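Local coordinates for protein N-acetylglucosamine-6-phosphate deacetylase (Thermotoga maritima, PDB 1O12) that probably removes the acetyl group from N-acetylglucosamine 6-phosphate, using one divalent metal cation bound in each subunit, at residues A186-M197 with E221-L231; Y254-L264 with E324-S333. All coordinates share one frame; numbering follows the deposited sequence.

Contact 1 (A186-M197 with E221-L231). With FE (Fe (III) ion), chain C.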
loop_
_atom_site.group_PDB
_atom_site.type_symbol
_atom_site.label_atom_id
_atom_site.label_comp_id
_atom_site.label_asym_id
_atom_site.label_seq_id
_atom_site.Cartn_x
_atom_site.Cartn_y
_atom_site.Cartn_z
ATOM N N ALA A 186 -11.511 9.223 -11.125
ATOM C CA ALA A 186 -11.974 9.581 -9.785
ATOM C C ALA A 186 -10.942 10.445 -9.082
ATOM O O ALA A 186 -9.736 10.165 -9.133
ATOM C CB ALA A 186 -12.254 8.323 -8.968
ATOM N N GLY A 187 -11.433 11.500 -8.437
ATOM C CA GLY A 187 -10.591 12.430 -7.710
ATOM C C GLY A 187 -11.446 13.462 -6.996
ATOM O O GLY A 187 -12.618 13.659 -7.347
ATOM N N HIS A 188 -10.858 14.109 -5.981
ATOM C CA HIS A 188 -11.535 15.127 -5.170
ATOM C C HIS A 188 -12.796 14.536 -4.588
ATOM O O HIS A 188 -13.875 15.082 -4.735
ATOM C CB HIS A 188 -11.857 16.328 -6.042
ATOM C CG HIS A 188 -10.639 17.035 -6.537
ATOM N ND1 HIS A 188 -9.827 17.788 -5.707
ATOM C CD2 HIS A 188 -10.068 17.079 -7.766
ATOM C CE1 HIS A 188 -8.815 18.271 -6.407
ATOM N NE2 HIS A 188 -8.937 17.856 -7.659
ATOM N N SER A 189 -12.639 13.410 -3.911
ATOM C CA SER A 189 -13.766 12.687 -3.368
ATOM C C SER A 189 -13.534 12.082 -1.995
ATOM O O SER A 189 -12.395 11.869 -1.581
ATOM C CB SER A 189 -14.116 11.576 -4.359
ATOM O OG SER A 189 -14.609 10.415 -3.716
ATOM N N ILE A 190 -14.620 11.819 -1.273
ATOM C CA ILE A 190 -14.488 11.159 0.033
ATOM C C ILE A 190 -15.144 9.798 -0.060
ATOM O O ILE A 190 -15.299 9.115 0.929
ATOM C CB ILE A 190 -15.139 11.935 1.214
ATOM C CG1 ILE A 190 -16.571 12.327 0.870
ATOM C CG2 ILE A 190 -14.280 13.113 1.599
ATOM C CD1 ILE A 190 -17.142 13.323 1.891
ATOM N N ALA A 191 -15.522 9.409 -1.265
ATOM C CA ALA A 191 -16.161 8.127 -1.479
ATOM C C ALA A 191 -15.449 6.948 -0.800
ATOM O O ALA A 191 -14.211 6.888 -0.691
ATOM C CB ALA A 191 -16.287 7.860 -2.974
ATOM N N THR A 192 -16.257 5.993 -0.372
ATOM C CA THR A 192 -15.765 4.805 0.280
ATOM C C THR A 192 -15.308 3.846 -0.801
ATOM O O THR A 192 -15.439 4.118 -1.982
ATOM C CB THR A 192 -16.893 4.128 1.072
ATOM O OG1 THR A 192 -17.958 3.800 0.170
ATOM C CG2 THR A 192 -17.433 5.066 2.153
ATOM N N PHE A 193 -14.781 2.710 -0.375
ATOM C CA PHE A 193 -14.334 1.680 -1.285
ATOM C C PHE A 193 -15.490 1.145 -2.120
ATOM O O PHE A 193 -15.329 0.911 -3.326
ATOM C CB PHE A 193 -13.723 0.533 -0.499
ATOM C CG PHE A 193 -13.353 -0.647 -1.341
ATOM C CD1 PHE A 193 -12.188 -0.638 -2.099
ATOM C CD2 PHE A 193 -14.167 -1.771 -1.373
ATOM C CE1 PHE A 193 -11.838 -1.718 -2.868
ATOM C CE2 PHE A 193 -13.822 -2.873 -2.151
ATOM C CZ PHE A 193 -12.651 -2.843 -2.900
ATOM N N GLU A 194 -16.655 0.958 -1.500
ATOM C CA GLU A 194 -17.803 0.420 -2.236
ATOM C C GLU A 194 -18.404 1.410 -3.227
ATOM O O GLU A 194 -18.925 0.999 -4.268
ATOM C CB GLU A 194 -18.909 -0.074 -1.275
ATOM C CG GLU A 194 -18.527 -1.300 -0.398
ATOM C CD GLU A 194 -18.140 -2.562 -1.206
ATOM O OE1 GLU A 194 -17.538 -3.485 -0.595
ATOM O OE2 GLU A 194 -18.436 -2.642 -2.435
ATOM N N GLU A 195 -18.346 2.701 -2.899
ATOM C CA GLU A 195 -18.897 3.702 -3.797
ATOM C C GLU A 195 -18.023 3.831 -5.028
ATOM O O GLU A 195 -18.513 4.021 -6.139
ATOM C CB GLU A 195 -19.044 5.041 -3.095
ATOM C CG GLU A 195 -20.118 5.020 -2.039
ATOM C CD GLU A 195 -20.139 6.287 -1.206
ATOM O OE1 GLU A 195 -19.063 6.724 -0.726
ATOM O OE2 GLU A 195 -21.251 6.836 -1.027
ATOM N N PHE A 196 -16.722 3.709 -4.833
ATOM C CA PHE A 196 -15.814 3.754 -5.957
ATOM C C PHE A 196 -16.065 2.496 -6.786
ATOM O O PHE A 196 -16.119 2.563 -8.012
ATOM C CB PHE A 196 -14.365 3.767 -5.481
ATOM C CG PHE A 196 -13.385 3.502 -6.565
ATOM C CD1 PHE A 196 -12.948 4.524 -7.383
ATOM C CD2 PHE A 196 -12.947 2.216 -6.806
ATOM C CE1 PHE A 196 -12.080 4.263 -8.438
ATOM C CE2 PHE A 196 -12.087 1.942 -7.855
ATOM C CZ PHE A 196 -11.651 2.957 -8.672
HETATM N N MSE A 197 -16.218 1.355 -6.112
HETATM C CA MSE A 197 -16.456 0.071 -6.786
HETATM C C MSE A 197 -17.681 0.053 -7.711
HETATM O O MSE A 197 -17.719 -0.695 -8.708
HETATM C CB MSE A 197 -16.597 -1.053 -5.761
HETATM C CG MSE A 197 -15.294 -1.471 -5.132
HETATM SE SE MSE A 197 -14.037 -2.326 -6.412
HETATM C CE MSE A 197 -14.880 -4.090 -6.529
ATOM N N GLU A 221 -12.087 0.973 6.413
ATOM C CA GLU A 221 -12.598 1.641 5.222
ATOM C C GLU A 221 -11.350 2.090 4.458
ATOM O O GLU A 221 -10.726 3.109 4.814
ATOM C CB GLU A 221 -13.450 2.858 5.592
ATOM C CG GLU A 221 -13.930 3.638 4.385
ATOM C CD GLU A 221 -14.575 2.748 3.351
ATOM O OE1 GLU A 221 -15.694 2.246 3.615
ATOM O OE2 GLU A 221 -13.956 2.537 2.281
ATOM N N ILE A 222 -10.982 1.328 3.429
ATOM C CA ILE A 222 -9.790 1.652 2.672
ATOM C C ILE A 222 -10.020 2.781 1.681
ATOM O O ILE A 222 -9.058 3.420 1.216
ATOM C CB ILE A 222 -9.194 0.385 1.979
ATOM C CG1 ILE A 222 -10.140 -0.164 0.923
ATOM C CG2 ILE A 222 -8.928 -0.693 3.032
ATOM C CD1 ILE A 222 -9.509 -1.275 0.115
ATOM N N GLY A 223 -11.296 3.048 1.395
ATOM C CA GLY A 223 -11.674 4.130 0.494
ATOM C C GLY A 223 -11.093 4.088 -0.916
ATOM O O GLY A 223 -10.577 3.051 -1.386
ATOM N N ILE A 224 -11.190 5.223 -1.604
ATOM C CA ILE A 224 -10.669 5.326 -2.968
ATOM C C ILE A 224 -9.166 5.086 -2.982
ATOM O O ILE A 224 -8.636 4.487 -3.907
ATOM C CB ILE A 224 -10.931 6.738 -3.608
ATOM C CG1 ILE A 224 -12.411 6.933 -3.913
ATOM C CG2 ILE A 224 -10.147 6.863 -4.920
ATOM C CD1 ILE A 224 -12.654 7.870 -5.095
ATOM N N THR A 225 -8.482 5.581 -1.961
ATOM C CA THR A 225 -7.032 5.425 -1.864
ATOM C C THR A 225 -6.693 3.952 -1.809
ATOM O O THR A 225 -5.723 3.507 -2.416
ATOM C CB THR A 225 -6.516 6.107 -0.594
ATOM O OG1 THR A 225 -7.026 7.444 -0.571
ATOM C CG2 THR A 225 -5.002 6.106 -0.533
ATOM N N GLY A 226 -7.510 3.207 -1.073
ATOM C CA GLY A 226 -7.299 1.782 -0.925
ATOM C C GLY A 226 -7.654 1.043 -2.190
ATOM O O GLY A 226 -6.988 0.072 -2.564
ATOM N N ALA A 227 -8.712 1.494 -2.848
ATOM C CA ALA A 227 -9.119 0.896 -4.109
ATOM C C ALA A 227 -7.975 1.129 -5.074
ATOM O O ALA A 227 -7.537 0.208 -5.760
ATOM C CB ALA A 227 -10.378 1.559 -4.633
ATOM N N GLY A 228 -7.474 2.362 -5.102
ATOM C CA GLY A 228 -6.385 2.701 -6.006
ATOM C C GLY A 228 -5.178 1.800 -5.860
ATOM O O GLY A 228 -4.551 1.406 -6.845
ATOM N N LEU A 229 -4.840 1.451 -4.630
ATOM C CA LEU A 229 -3.695 0.602 -4.432
ATOM C C LEU A 229 -4.034 -0.860 -4.654
ATOM O O LEU A 229 -3.234 -1.609 -5.203
ATOM C CB LEU A 229 -3.147 0.788 -3.012
ATOM C CG LEU A 229 -2.685 2.191 -2.651
ATOM C CD1 LEU A 229 -2.486 2.323 -1.150
ATOM C CD2 LEU A 229 -1.399 2.477 -3.444
ATOM N N LEU A 230 -5.225 -1.255 -4.229
ATOM C CA LEU A 230 -5.658 -2.649 -4.300
ATOM C C LEU A 230 -5.910 -3.197 -5.678
ATOM O O LEU A 230 -5.469 -4.306 -5.999
ATOM C CB LEU A 230 -6.933 -2.852 -3.471
ATOM C CG LEU A 230 -7.522 -4.261 -3.457
ATOM C CD1 LEU A 230 -6.522 -5.214 -2.827
ATOM C CD2 LEU A 230 -8.827 -4.279 -2.684
ATOM N N LEU A 231 -6.624 -2.416 -6.484
ATOM C CA LEU A 231 -7.000 -2.821 -7.833
ATOM C C LEU A 231 -5.874 -2.681 -8.842
ATOM O O LEU A 231 -5.424 -1.572 -9.168
ATOM C CB LEU A 231 -8.219 -2.014 -8.287
ATOM C CG LEU A 231 -9.360 -2.088 -7.275
ATOM C CD1 LEU A 231 -10.420 -1.068 -7.628
ATOM C CD2 LEU A 231 -9.928 -3.529 -7.225
HETATM FE FE FE C . -7.094 18.829 -8.452
#

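Contact 2 (Y254-L264 with E324-S333)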
loop_
_atom_site.group_PDB
_atom_site.type_symbol
_atom_site.label_atom_id
_atom_site.label_comp_id
_atom_site.label_asym_id
_atom_site.label_seq_id
_atom_site.Cartn_x
_atom_site.Cartn_y
_atom_site.Cartn_z
ATOM N N TYR A 254 5.125 3.148 -6.315
ATOM C CA TYR A 254 5.808 2.404 -7.365
ATOM C C TYR A 254 5.895 0.922 -6.978
ATOM O O TYR A 254 5.562 0.037 -7.777
ATOM C CB TYR A 254 7.189 2.981 -7.602
ATOM C CG TYR A 254 8.063 2.106 -8.451
ATOM C CD1 TYR A 254 7.675 1.735 -9.744
ATOM C CD2 TYR A 254 9.305 1.664 -7.973
ATOM C CE1 TYR A 254 8.499 0.954 -10.542
ATOM C CE2 TYR A 254 10.136 0.887 -8.759
ATOM C CZ TYR A 254 9.736 0.534 -10.042
ATOM O OH TYR A 254 10.598 -0.199 -10.831
ATOM N N LYS A 255 6.306 0.663 -5.742
ATOM C CA LYS A 255 6.408 -0.694 -5.227
ATOM C C LYS A 255 5.092 -1.493 -5.368
ATOM O O LYS A 255 5.101 -2.656 -5.784
ATOM C CB LYS A 255 6.818 -0.638 -3.775
ATOM C CG LYS A 255 6.953 -1.989 -3.129
ATOM C CD LYS A 255 7.222 -1.818 -1.647
ATOM C CE LYS A 255 7.450 -3.155 -0.978
ATOM N NZ LYS A 255 8.706 -3.727 -1.495
ATOM N N VAL A 256 3.971 -0.860 -5.039
ATOM C CA VAL A 256 2.661 -1.501 -5.109
ATOM C C VAL A 256 2.044 -1.580 -6.501
ATOM O O VAL A 256 1.536 -2.619 -6.899
ATOM C CB VAL A 256 1.645 -0.756 -4.227
ATOM C CG1 VAL A 256 0.310 -1.470 -4.256
ATOM C CG2 VAL A 256 2.189 -0.622 -2.808
ATOM N N LYS A 257 2.084 -0.469 -7.226
ATOM C CA LYS A 257 1.495 -0.386 -8.555
ATOM C C LYS A 257 2.364 -0.795 -9.738
ATOM O O LYS A 257 1.831 -1.155 -10.789
ATOM C CB LYS A 257 1.010 1.040 -8.795
ATOM C CG LYS A 257 0.021 1.545 -7.771
ATOM C CD LYS A 257 -1.257 0.754 -7.813
ATOM C CE LYS A 257 -1.814 0.715 -9.195
ATOM N NZ LYS A 257 -3.150 0.060 -9.192
ATOM N N LYS A 258 3.692 -0.719 -9.571
ATOM C CA LYS A 258 4.683 -1.026 -10.621
ATOM C C LYS A 258 4.494 -0.003 -11.701
ATOM O O LYS A 258 3.563 0.774 -11.628
ATOM C CB LYS A 258 4.501 -2.433 -11.215
ATOM C CG LYS A 258 4.572 -3.553 -10.198
ATOM C CD LYS A 258 5.817 -3.483 -9.303
ATOM C CE LYS A 258 5.691 -4.525 -8.142
ATOM N NZ LYS A 258 6.695 -4.402 -7.003
ATOM N N ALA A 259 5.374 -0.001 -12.702
ATOM C CA ALA A 259 5.303 0.959 -13.815
ATOM C C ALA A 259 3.968 0.925 -14.553
ATOM O O ALA A 259 3.444 1.957 -14.948
ATOM C CB ALA A 259 6.426 0.698 -14.785
ATOM N N ASN A 260 3.417 -0.270 -14.698
ATOM C CA ASN A 260 2.145 -0.497 -15.387
ATOM C C ASN A 260 0.934 0.239 -14.802
ATOM O O ASN A 260 -0.051 0.435 -15.500
ATOM C CB ASN A 260 1.836 -2.007 -15.402
ATOM C CG ASN A 260 3.100 -2.873 -15.609
ATOM O OD1 ASN A 260 4.161 -2.684 -14.939
ATOM N ND2 ASN A 260 2.997 -3.835 -16.532
ATOM N N GLY A 261 0.989 0.644 -13.532
ATOM C CA GLY A 261 -0.159 1.298 -12.934
ATOM C C GLY A 261 0.004 2.755 -12.551
ATOM O O GLY A 261 -0.758 3.257 -11.735
ATOM N N ILE A 262 0.987 3.436 -13.139
ATOM C CA ILE A 262 1.242 4.847 -12.833
ATOM C C ILE A 262 1.266 5.742 -14.071
ATOM O O ILE A 262 1.862 5.416 -15.093
ATOM C CB ILE A 262 2.563 4.988 -12.082
ATOM C CG1 ILE A 262 2.380 4.532 -10.640
ATOM C CG2 ILE A 262 3.079 6.397 -12.173
ATOM C CD1 ILE A 262 3.707 4.141 -9.982
ATOM N N VAL A 263 0.606 6.879 -13.971
ATOM C CA VAL A 263 0.566 7.803 -15.082
ATOM C C VAL A 263 1.230 9.098 -14.667
ATOM O O VAL A 263 0.747 9.781 -13.760
ATOM C CB VAL A 263 -0.878 8.065 -15.497
ATOM C CG1 VAL A 263 -1.007 9.410 -16.217
ATOM C CG2 VAL A 263 -1.320 6.972 -16.416
ATOM N N LEU A 264 2.342 9.450 -15.299
ATOM C CA LEU A 264 3.001 10.703 -14.907
ATOM C C LEU A 264 2.125 11.865 -15.350
ATOM O O LEU A 264 1.465 11.806 -16.388
ATOM C CB LEU A 264 4.398 10.792 -15.512
ATOM C CG LEU A 264 5.542 10.666 -14.504
ATOM C CD1 LEU A 264 5.155 9.750 -13.378
ATOM C CD2 LEU A 264 6.805 10.176 -15.181
ATOM N N GLU A 324 10.575 1.393 -18.055
ATOM C CA GLU A 324 9.435 1.631 -17.189
ATOM C C GLU A 324 8.984 3.085 -17.217
ATOM O O GLU A 324 7.791 3.373 -17.024
ATOM C CB GLU A 324 9.772 1.260 -15.748
ATOM C CG GLU A 324 9.919 -0.226 -15.482
ATOM C CD GLU A 324 10.647 -0.447 -14.182
ATOM O OE1 GLU A 324 11.836 -0.078 -14.140
ATOM O OE2 GLU A 324 10.046 -0.953 -13.204
ATOM N N LEU A 325 9.948 3.985 -17.429
ATOM C CA LEU A 325 9.692 5.410 -17.501
ATOM C C LEU A 325 8.879 5.713 -18.743
ATOM O O LEU A 325 8.150 6.697 -18.771
ATOM C CB LEU A 325 10.983 6.203 -17.578
ATOM C CG LEU A 325 11.629 6.707 -16.293
ATOM C CD1 LEU A 325 12.899 7.492 -16.681
ATOM C CD2 LEU A 325 10.658 7.574 -15.511
ATOM N N ALA A 326 9.014 4.882 -19.770
ATOM C CA ALA A 326 8.238 5.082 -20.979
ATOM C C ALA A 326 6.759 4.782 -20.710
ATOM O O ALA A 326 5.861 5.392 -21.314
ATOM C CB ALA A 326 8.745 4.183 -22.094
ATOM N N LYS A 327 6.496 3.845 -19.805
ATOM C CA LYS A 327 5.113 3.495 -19.534
ATOM C C LYS A 327 4.440 4.604 -18.760
ATOM O O LYS A 327 3.340 5.024 -19.100
ATOM C CB LYS A 327 5.039 2.197 -18.763
ATOM C CG LYS A 327 5.619 1.024 -19.507
ATOM C CD LYS A 327 5.451 -0.229 -18.662
ATOM C CE LYS A 327 5.782 -1.474 -19.435
ATOM N NZ LYS A 327 5.336 -2.662 -18.652
ATOM N N VAL A 328 5.133 5.097 -17.735
ATOM C CA VAL A 328 4.590 6.153 -16.913
ATOM C C VAL A 328 4.581 7.518 -17.582
ATOM O O VAL A 328 3.764 8.365 -17.232
ATOM C CB VAL A 328 5.338 6.256 -15.554
ATOM C CG1 VAL A 328 5.313 4.901 -14.863
ATOM C CG2 VAL A 328 6.787 6.770 -15.735
ATOM N N SER A 329 5.467 7.736 -18.548
ATOM C CA SER A 329 5.500 9.034 -19.205
ATOM C C SER A 329 4.684 9.113 -20.489
ATOM O O SER A 329 4.410 10.208 -20.955
ATOM C CB SER A 329 6.932 9.494 -19.478
ATOM O OG SER A 329 7.562 8.630 -20.398
ATOM N N SER A 330 4.296 7.988 -21.073
ATOM C CA SER A 330 3.473 8.071 -22.286
ATOM C C SER A 330 2.581 6.865 -22.585
ATOM O O SER A 330 1.388 7.020 -22.791
ATOM C CB SER A 330 4.339 8.376 -23.532
ATOM O OG SER A 330 5.000 7.213 -24.033
ATOM N N TYR A 331 3.156 5.672 -22.609
ATOM C CA TYR A 331 2.380 4.487 -22.931
ATOM C C TYR A 331 1.111 4.270 -22.090
ATOM O O TYR A 331 0.046 3.989 -22.646
ATOM C CB TYR A 331 3.268 3.233 -22.875
ATOM C CG TYR A 331 2.550 1.980 -23.290
ATOM C CD1 TYR A 331 2.094 1.815 -24.604
ATOM C CD2 TYR A 331 2.292 0.972 -22.370
ATOM C CE1 TYR A 331 1.397 0.677 -24.996
ATOM C CE2 TYR A 331 1.599 -0.181 -22.743
ATOM C CZ TYR A 331 1.157 -0.316 -24.056
ATOM O OH TYR A 331 0.471 -1.444 -24.417
ATOM N N ASN A 332 1.210 4.384 -20.767
ATOM C CA ASN A 332 0.036 4.185 -19.944
ATOM C C ASN A 332 -1.121 5.134 -20.325
ATOM O O ASN A 332 -2.259 4.694 -20.448
ATOM C CB ASN A 332 0.392 4.299 -18.453
ATOM C CG ASN A 332 1.312 3.144 -17.971
ATOM O OD1 ASN A 332 1.384 2.083 -18.606
ATOM N ND2 ASN A 332 1.997 3.349 -16.839
ATOM N N SER A 333 -0.844 6.413 -20.556
ATOM C CA SER A 333 -1.915 7.347 -20.924
ATOM C C SER A 333 -2.466 6.969 -22.275
ATOM O O SER A 333 -3.670 6.983 -22.489
ATOM C CB SER A 333 -1.403 8.784 -21.033
ATOM O OG SER A 333 -0.761 9.196 -19.856
HETATM O O HOH W 1 7.658 -1.974 -12.859
HETATM O O HOH W 2 1.547 10.224 -18.845
#

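Contact 1 (A186-M197 with E221-L231)
Phe193 N donates a hydrogen bond to Glu221 OE2 at 2.8 Å. The amide meets OE2 from above the carboxylate plane, 35° out of it. Gly223 N reaches the same oxygen on its anti lone pair. Glu221 OE1 instead lies against Thr192 CB, 3.4 Å away. Beyond this polar end the packing is apolar. Phe193 CD1 touches Ile222 CD1 at 3.5 Å, the two side chains running side by side. Ile224 CG1 stands anti to the carbonyl carbon (chi1 -70°). It packs on Phe196 CB, and CD1 goes on to Ala186 CB. Ala227 CB sits 3.4 Å from Phe196 CD2. Leu231 CD1 meets that ring at its edge. Further out, Thr192 and Glu195 form a capping box at the start of helix 193-200. Ser189 closes an ST turn onto Ala191 N, and its OG also bonds Glu167. His188 NE2 binds the iron(III) ion, with Glu127 and His209 completing its protein ligands. Replacing Glu221 with an alanine would probably leave the amides of Phe193 and Gly223 without their shared acceptor. One carboxylate oxygen thus caps its own turn through Gly223 N and ties in helix 193-200 through Phe193 N, whose start its negative charge probably suits.

Contact 2 (Y254-L264 with E324-S333)
Asn332 reaches from helix 322-336 to the chain around strand 262-265. Its CB packs on Val263 CG2 at 3.8 Å, the two side chains sliding past each other in opposite directions. CG stands anti to the carbonyl carbon (chi1 -67°), which carries the amide toward the carbonyls of Ala259 and Ile262. The tip, ND2, makes two hydrogen bonds. One goes to Ile262 O at 2.7 Å and is fairly straight, with an angle at the hydrogen of 162°. The other goes to Ala259 O at 2.8 Å. Both acceptors lie close to the amide plane, so the pair holds the group flat and fixes its rotation.

One helix turn earlier, Val328 O accepts from Leu264 N at 2.6 Å. Val328 CG1 packs on Ile262 CG2, and Val328 CG2 on Leu264 CD2. At the other end of the contact, Tyr254 OH donates to Glu324 OE2, which sits at the edge of the tyrosine ring. Water 1 donates to the same OE2 and accepts from Ala259 N. Glu324 OE1 is held by Ser321 N. Glu324 CB also lies 3.5 Å from Ala259 CB.

The helix segment crosses strand 262-264 at 81°. That strand pairs in parallel with strand 235-239, through Val263 to Leu236 and Leu238. The backbone of Ser329 hydrogen-bonds that of Val58 in strand 52-59, and Leu325 packs on helix 307-318. Helix 322-336 thus lies against two strands and a neighbouring helix.

Both contacts are largely buried, but contact 2 lies nearer the middle, its centre about 12 Å from the centre of the chain, against about 20 Å for that of contact 1. They hold different elements. Contact 1 sets helix 193-200 on helix 223-230, mostly by aromatic and aliphatic packing, with one carboxylate gripping backbone amides at one end. Contact 2 sets a helix on a strand and the short 3-10 turn before it, with more polar bonds to backbone carbonyls. Contact 1 contains a metal ligand; contact 2 lies farther from the iron. Lys257 NZ probably hydrogen-bonds Gly228 O, joining the two. Both reach the second subunit: Phe193 packs on its Glu248, and Lys255 salt-bridges its Asp232.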